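Local coordinates for tyrosine-protein phosphatase YwqE (Bacillus subtilis, PDB 3QY7) that removes phosphate from phosphotyrosine residues of target proteins, using a manganese-dependent metal centre of the PHP-like phosphatase type, at residues A[80-85]-A[108-113]; A[104-109]-A[131-136]. One frame throughout, in Å; residues are numbered along the deposited sequence.

Contact 1: residues A[80-85]-A[108-113]. With FE (Fe (III) ion), chain B; FE (Fe (III) ion), chain C.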
loop_
_atom_site.group_PDB
_atom_site.type_symbol
_atom_site.label_atom_id
_atom_site.label_comp_id
_atom_site.label_asym_id
_atom_site.label_seq_id
_atom_site.Cartn_x
_atom_site.Cartn_y
_atom_site.Cartn_z
ATOM N N GLU A 80 4.001 -6.496 2.656
ATOM C CA GLU A 80 3.861 -6.343 1.216
ATOM C C GLU A 80 4.266 -7.693 0.623
ATOM O O GLU A 80 5.397 -8.155 0.816
ATOM C CB GLU A 80 4.761 -5.222 0.673
ATOM C CG GLU A 80 4.609 -5.077 -0.875
ATOM C CD GLU A 80 5.452 -3.974 -1.481
ATOM O OE1 GLU A 80 6.172 -3.309 -0.744
ATOM O OE2 GLU A 80 5.363 -3.778 -2.701
ATOM N N ILE A 81 3.321 -8.332 -0.052
ATOM C CA ILE A 81 3.521 -9.716 -0.523
ATOM C C ILE A 81 3.677 -9.754 -2.043
ATOM O O ILE A 81 2.719 -9.591 -2.783
ATOM C CB ILE A 81 2.335 -10.605 -0.087
ATOM C CG1 ILE A 81 2.129 -10.496 1.432
ATOM C CG2 ILE A 81 2.550 -12.071 -0.555
ATOM C CD1 ILE A 81 0.812 -11.087 1.936
ATOM N N ARG A 82 4.906 -9.970 -2.501
ATOM C CA ARG A 82 5.132 -10.220 -3.915
ATOM C C ARG A 82 4.356 -11.472 -4.293
ATOM O O ARG A 82 4.535 -12.526 -3.671
ATOM C CB ARG A 82 6.621 -10.414 -4.189
ATOM C CG ARG A 82 6.947 -10.838 -5.627
ATOM C CD ARG A 82 6.761 -9.667 -6.604
ATOM N NE ARG A 82 7.657 -8.551 -6.303
ATOM C CZ ARG A 82 8.932 -8.485 -6.678
ATOM N NH1 ARG A 82 9.477 -9.478 -7.387
ATOM N NH2 ARG A 82 9.664 -7.424 -6.350
ATOM N N ILE A 83 3.516 -11.352 -5.317
ATOM C CA ILE A 83 2.614 -12.430 -5.717
ATOM C C ILE A 83 3.384 -13.724 -5.962
ATOM O O ILE A 83 4.496 -13.705 -6.471
ATOM C CB ILE A 83 1.773 -12.018 -6.960
ATOM C CG1 ILE A 83 0.586 -12.965 -7.191
ATOM C CG2 ILE A 83 2.662 -11.826 -8.203
ATOM C CD1 ILE A 83 -0.438 -12.434 -8.197
ATOM N N TYR A 84 2.792 -14.829 -5.529
ATOM C CA TYR A 84 3.290 -16.171 -5.863
ATOM C C TYR A 84 2.116 -17.124 -5.811
ATOM O O TYR A 84 1.041 -16.761 -5.339
ATOM C CB TYR A 84 4.472 -16.607 -4.974
ATOM C CG TYR A 84 4.170 -16.775 -3.501
ATOM C CD1 TYR A 84 4.129 -15.670 -2.648
ATOM C CD2 TYR A 84 3.954 -18.036 -2.951
ATOM C CE1 TYR A 84 3.872 -15.821 -1.299
ATOM C CE2 TYR A 84 3.692 -18.198 -1.599
ATOM C CZ TYR A 84 3.648 -17.079 -0.773
ATOM O OH TYR A 84 3.395 -17.233 0.577
ATOM N N GLY A 85 2.305 -18.335 -6.336
ATOM C CA GLY A 85 1.177 -19.234 -6.570
ATOM C C GLY A 85 0.427 -19.687 -5.329
ATOM O O GLY A 85 -0.771 -19.953 -5.395
ATOM N N GLU A 108 1.806 -7.441 -4.437
ATOM C CA GLU A 108 2.645 -6.689 -5.363
ATOM C C GLU A 108 3.012 -7.577 -6.538
ATOM O O GLU A 108 3.496 -8.687 -6.336
ATOM C CB GLU A 108 3.926 -6.253 -4.656
ATOM C CG GLU A 108 4.832 -5.351 -5.490
ATOM C CD GLU A 108 6.283 -5.413 -5.065
ATOM O OE1 GLU A 108 6.963 -4.363 -5.093
ATOM O OE2 GLU A 108 6.768 -6.498 -4.689
ATOM N N PHE A 109 2.778 -7.069 -7.746
ATOM C CA PHE A 109 3.241 -7.707 -8.991
ATOM C C PHE A 109 4.726 -7.418 -9.200
ATOM O O PHE A 109 5.208 -6.356 -8.843
ATOM C CB PHE A 109 2.462 -7.168 -10.203
ATOM C CG PHE A 109 0.971 -7.400 -10.155
ATOM C CD1 PHE A 109 0.434 -8.555 -9.578
ATOM C CD2 PHE A 109 0.100 -6.472 -10.713
ATOM C CE1 PHE A 109 -0.942 -8.763 -9.550
ATOM C CE2 PHE A 109 -1.286 -6.669 -10.707
ATOM C CZ PHE A 109 -1.819 -7.835 -10.113
ATOM N N PRO A 110 5.457 -8.359 -9.816
ATOM C CA PRO A 110 6.785 -8.007 -10.296
ATOM C C PRO A 110 6.700 -6.776 -11.196
ATOM O O PRO A 110 5.685 -6.564 -11.860
ATOM C CB PRO A 110 7.191 -9.236 -11.112
ATOM C CG PRO A 110 5.932 -9.919 -11.449
ATOM C CD PRO A 110 5.045 -9.696 -10.261
ATOM N N PHE A 111 7.756 -5.969 -11.231
ATOM C CA PHE A 111 7.665 -4.653 -11.858
ATOM C C PHE A 111 7.351 -4.685 -13.365
ATOM O O PHE A 111 6.827 -3.718 -13.911
ATOM C CB PHE A 111 8.934 -3.833 -11.598
ATOM C CG PHE A 111 9.984 -3.982 -12.668
ATOM C CD1 PHE A 111 10.209 -2.956 -13.584
ATOM C CD2 PHE A 111 10.736 -5.149 -12.767
ATOM C CE1 PHE A 111 11.181 -3.080 -14.577
ATOM C CE2 PHE A 111 11.708 -5.292 -13.764
ATOM C CZ PHE A 111 11.931 -4.252 -14.669
ATOM N N ASP A 112 7.663 -5.804 -14.014
ATOM C CA ASP A 112 7.669 -5.875 -15.476
ATOM C C ASP A 112 6.394 -6.432 -16.100
ATOM O O ASP A 112 6.125 -6.183 -17.276
ATOM C CB ASP A 112 8.879 -6.685 -15.965
ATOM C CG ASP A 112 8.857 -8.121 -15.475
ATOM O OD1 ASP A 112 8.762 -8.336 -14.250
ATOM O OD2 ASP A 112 8.935 -9.046 -16.309
ATOM N N HIS A 113 5.617 -7.201 -15.339
ATOM C CA HIS A 113 4.410 -7.816 -15.906
ATOM C C HIS A 113 3.381 -8.161 -14.846
ATOM O O HIS A 113 3.696 -8.201 -13.649
ATOM C CB HIS A 113 4.765 -9.081 -16.706
ATOM C CG HIS A 113 5.211 -10.229 -15.856
ATOM N ND1 HIS A 113 4.476 -11.389 -15.723
ATOM C CD2 HIS A 113 6.310 -10.389 -15.082
ATOM C CE1 HIS A 113 5.105 -12.216 -14.907
ATOM N NE2 HIS A 113 6.222 -11.634 -14.504
HETATM FE FE FE B . 6.550 -2.615 -3.984
HETATM FE FE FE C . 6.521 -1.183 -0.803
HETATM O O HOH W 1 9.626 -4.977 -5.124
HETATM O O HOH W 2 8.044 -1.516 -5.225
HETATM O O HOH W 3 6.248 -1.077 -2.655
#
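Pro110 CA lies over one face of the Arg82 guanidinium, 3.9 Å above the plane and toward the rim. At its edge, in the plane, lie Glu108 OE2 and water 1. Ile83 CD1 meets the edge of the Phe109 ring, with Ile83 CG2 on Pro110 CD. This is the C-terminal mouth of the TIM barrel of a PHP-like phosphatase, where residues on and just after the parallel strands bind the metals. The Arg82 chain is bent at chi2 (73°) and chi3 (62°), and the second bend brings NE round to Glu108. NE gives Glu108 OE2 a nearly straight hydrogen bond of 2.8 Å, part of a salt bridge. The bond reaches OE2 from above the carboxylate plane. Water 1 adds a second link, taking a bond from Arg82 NH2 and giving one to Glu108 OE1. Arg82 thus steadies a metal ligand from the second shell. The carboxylate planes of Glu80 and Glu108 are turned 62° from each other. Glu80 bridges the two irons, and its OE2 meets Glu108 OE1 at 2.9 Å because both bind the same one. The backbones pair in parallel, Glu108 N to Ile81 O and Ile83 N to Glu108 O. Ile83 and Phe109 pack against helix 118-127. His136 completes the protein ligands of the iron shared by the two glutamates. That iron is 2.1 Å from Glu80 OE2 and 2.1 Å from Glu108 OE1.

Contact 2: residues A[104-109]-A[131-136]; sequences YILIEF and IPVIAH. With FE (Fe (III) ion), chain B.
Tyr104 and Ile131 lie side by side and point the same way, at the start of two neighbouring parallel strands. Ile131 CD1 reaches Tyr104 CE1 at 3.6 Å, while Val133 CG2 meets the edge of the same ring at CD1. The Tyr104 hydroxyl is bonded to the backbone of Gln235 and Ile237 near the C-terminal end. Further along, Leu106 chi2 (64°) places CD1 3.8 Å from Ala135 CB, where it also touches Val133 CG1. Tyr104, Leu106, Ile131 and Val133 share one face of the sheet, and Leu106 faces the barrel interior. Ile134, on the opposite face with Ile105, Ile107 and Pro132, meets Phe109 CE2 through CG2 at 3.8 Å, and both side chains touch Phe122 of helix 118-127. The strands belong to a beta-alpha-beta unit of the TIM barrel, and their short axes differ by 38°. Four backbone bonds join them, from Ile105 N to Ile131 O up to Ala135 N to Ile107 O. Beyond them, water 4 links Phe109 N to Ala135 O. The His136 ring is turned 72° from the Glu108 carboxylate, with OE1 at the ring edge and Ala135 CB over one face. Arg82 holds the other oxygen, OE2. His136 NE2 binds iron at 2.2 Å and lies 3.3 Å from Glu108 OE1 without a hydrogen bond. The shared iron, whose positive charge probably offsets that of the carboxylate, joins the two strand ends.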
loop_
_atom_site.group_PDB
_atom_site.type_symbol
_atom_site.label_atom_id
_atom_site.label_comp_id
_atom_site.label_asym_id
_atom_site.label_seq_id
_atom_site.Cartn_x
_atom_site.Cartn_y
_atom_site.Cartn_z
ATOM N N TYR A 104 -8.120 -7.251 3.959
ATOM C CA TYR A 104 -7.344 -6.622 2.885
ATOM C C TYR A 104 -5.914 -7.132 2.889
ATOM O O TYR A 104 -5.253 -7.136 3.919
ATOM C CB TYR A 104 -7.373 -5.099 3.043
ATOM C CG TYR A 104 -8.770 -4.551 2.906
ATOM C CD1 TYR A 104 -9.280 -4.194 1.662
ATOM C CD2 TYR A 104 -9.613 -4.462 4.019
ATOM C CE1 TYR A 104 -10.577 -3.718 1.532
ATOM C CE2 TYR A 104 -10.912 -3.986 3.905
ATOM C CZ TYR A 104 -11.390 -3.619 2.660
ATOM O OH TYR A 104 -12.675 -3.158 2.525
ATOM N N ILE A 105 -5.433 -7.575 1.732
ATOM C CA ILE A 105 -4.103 -8.146 1.644
ATOM C C ILE A 105 -3.349 -7.411 0.547
ATOM O O ILE A 105 -3.912 -7.182 -0.532
ATOM C CB ILE A 105 -4.140 -9.698 1.399
ATOM C CG1 ILE A 105 -2.739 -10.289 1.264
ATOM C CG2 ILE A 105 -5.082 -10.084 0.264
ATOM C CD1 ILE A 105 -2.723 -11.818 1.155
ATOM N N LEU A 106 -2.113 -7.009 0.846
ATOM C CA LEU A 106 -1.311 -6.193 -0.083
ATOM C C LEU A 106 -0.446 -7.086 -0.952
ATOM O O LEU A 106 0.505 -7.698 -0.478
ATOM C CB LEU A 106 -0.460 -5.181 0.706
ATOM C CG LEU A 106 0.316 -4.154 -0.137
ATOM C CD1 LEU A 106 -0.626 -3.249 -0.914
ATOM C CD2 LEU A 106 1.239 -3.349 0.758
ATOM N N ILE A 107 -0.825 -7.162 -2.226
ATOM C CA ILE A 107 -0.183 -8.030 -3.203
ATOM C C ILE A 107 0.528 -7.158 -4.226
ATOM O O ILE A 107 -0.090 -6.269 -4.818
ATOM C CB ILE A 107 -1.243 -8.908 -3.914
ATOM C CG1 ILE A 107 -2.020 -9.763 -2.900
ATOM C CG2 ILE A 107 -0.601 -9.794 -5.011
ATOM C CD1 ILE A 107 -1.189 -10.756 -2.140
ATOM N N GLU A 108 1.806 -7.441 -4.437
ATOM C CA GLU A 108 2.645 -6.689 -5.363
ATOM C C GLU A 108 3.012 -7.577 -6.538
ATOM O O GLU A 108 3.496 -8.687 -6.336
ATOM C CB GLU A 108 3.926 -6.253 -4.656
ATOM C CG GLU A 108 4.832 -5.351 -5.490
ATOM C CD GLU A 108 6.283 -5.413 -5.065
ATOM O OE1 GLU A 108 6.963 -4.363 -5.093
ATOM O OE2 GLU A 108 6.768 -6.498 -4.689
ATOM N N PHE A 109 2.778 -7.069 -7.746
ATOM C CA PHE A 109 3.241 -7.707 -8.991
ATOM C C PHE A 109 4.726 -7.418 -9.200
ATOM O O PHE A 109 5.208 -6.356 -8.843
ATOM C CB PHE A 109 2.462 -7.168 -10.203
ATOM C CG PHE A 109 0.971 -7.400 -10.155
ATOM C CD1 PHE A 109 0.434 -8.555 -9.578
ATOM C CD2 PHE A 109 0.100 -6.472 -10.713
ATOM C CE1 PHE A 109 -0.942 -8.763 -9.550
ATOM C CE2 PHE A 109 -1.286 -6.669 -10.707
ATOM C CZ PHE A 109 -1.819 -7.835 -10.113
ATOM N N ILE A 131 -10.010 -9.236 0.185
ATOM C CA ILE A 131 -9.978 -8.257 -0.888
ATOM C C ILE A 131 -8.504 -8.023 -1.198
ATOM O O ILE A 131 -7.767 -7.504 -0.352
ATOM C CB ILE A 131 -10.701 -6.940 -0.510
ATOM C CG1 ILE A 131 -12.201 -7.187 -0.300
ATOM C CG2 ILE A 131 -10.513 -5.908 -1.621
ATOM C CD1 ILE A 131 -13.007 -5.940 0.108
ATOM N N PRO A 132 -8.045 -8.447 -2.393
ATOM C CA PRO A 132 -6.653 -8.184 -2.748
ATOM C C PRO A 132 -6.486 -6.714 -3.108
ATOM O O PRO A 132 -7.322 -6.158 -3.831
ATOM C CB PRO A 132 -6.412 -9.069 -3.988
ATOM C CG PRO A 132 -7.775 -9.309 -4.560
ATOM C CD PRO A 132 -8.751 -9.255 -3.407
ATOM N N VAL A 133 -5.433 -6.104 -2.567
ATOM C CA VAL A 133 -5.068 -4.725 -2.877
ATOM C C VAL A 133 -3.771 -4.748 -3.648
ATOM O O VAL A 133 -2.723 -5.149 -3.108
ATOM C CB VAL A 133 -4.891 -3.887 -1.604
ATOM C CG1 VAL A 133 -4.579 -2.413 -1.981
ATOM C CG2 VAL A 133 -6.187 -3.935 -0.770
ATOM N N ILE A 134 -3.843 -4.315 -4.905
ATOM C CA ILE A 134 -2.663 -4.268 -5.775
ATOM C C ILE A 134 -1.788 -3.096 -5.353
ATOM O O ILE A 134 -2.259 -1.948 -5.346
ATOM C CB ILE A 134 -3.098 -4.085 -7.246
ATOM C CG1 ILE A 134 -3.936 -5.298 -7.680
ATOM C CG2 ILE A 134 -1.859 -3.948 -8.173
ATOM C CD1 ILE A 134 -4.756 -5.067 -8.948
ATOM N N ALA A 135 -0.538 -3.397 -5.023
ATOM C CA ALA A 135 0.445 -2.363 -4.665
ATOM C C ALA A 135 0.889 -1.609 -5.919
ATOM O O ALA A 135 1.229 -2.211 -6.939
ATOM C CB ALA A 135 1.624 -2.966 -3.959
ATOM N N HIS A 136 0.867 -0.285 -5.805
ATOM C CA HIS A 136 1.412 0.635 -6.806
ATOM C C HIS A 136 1.263 0.158 -8.252
ATOM O O HIS A 136 2.263 -0.048 -8.929
ATOM C CB HIS A 136 2.871 0.999 -6.505
ATOM C CG HIS A 136 3.752 -0.174 -6.214
ATOM N ND1 HIS A 136 4.125 -1.091 -7.178
ATOM C CD2 HIS A 136 4.343 -0.580 -5.064
ATOM C CE1 HIS A 136 4.909 -2.000 -6.631
ATOM N NE2 HIS A 136 5.065 -1.709 -5.351
HETATM FE FE FE B . 6.550 -2.615 -3.984
HETATM O O HOH W 4 2.000 -4.305 -8.349
HETATM O O HOH W 2 8.044 -1.516 -5.225
HETATM O O HOH W 3 6.248 -1.077 -2.655
#

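Overall arrangement
From the N terminus, strand 80-82 comes first. Contact 1 closes the loop that runs through helix 87-92 and strand 104-108, bringing residues 80-85 against 108-113. Contact 2 starts within that loop and closes the next one, through helix 118-127, to residues 131-136. The two loops overlap rather than nest, and both contacts contain Glu108 and Phe109. Strand 104-108 therefore sits between strands 80-82 and 131-135 in the parallel sheet of the barrel. Ile81 packs on Ile105, and Ile83 on Ile107. The contact centres lie about 9 Å apart. Both contacts reach one iron, to which each of the three consecutive strand regions supplies a ligand.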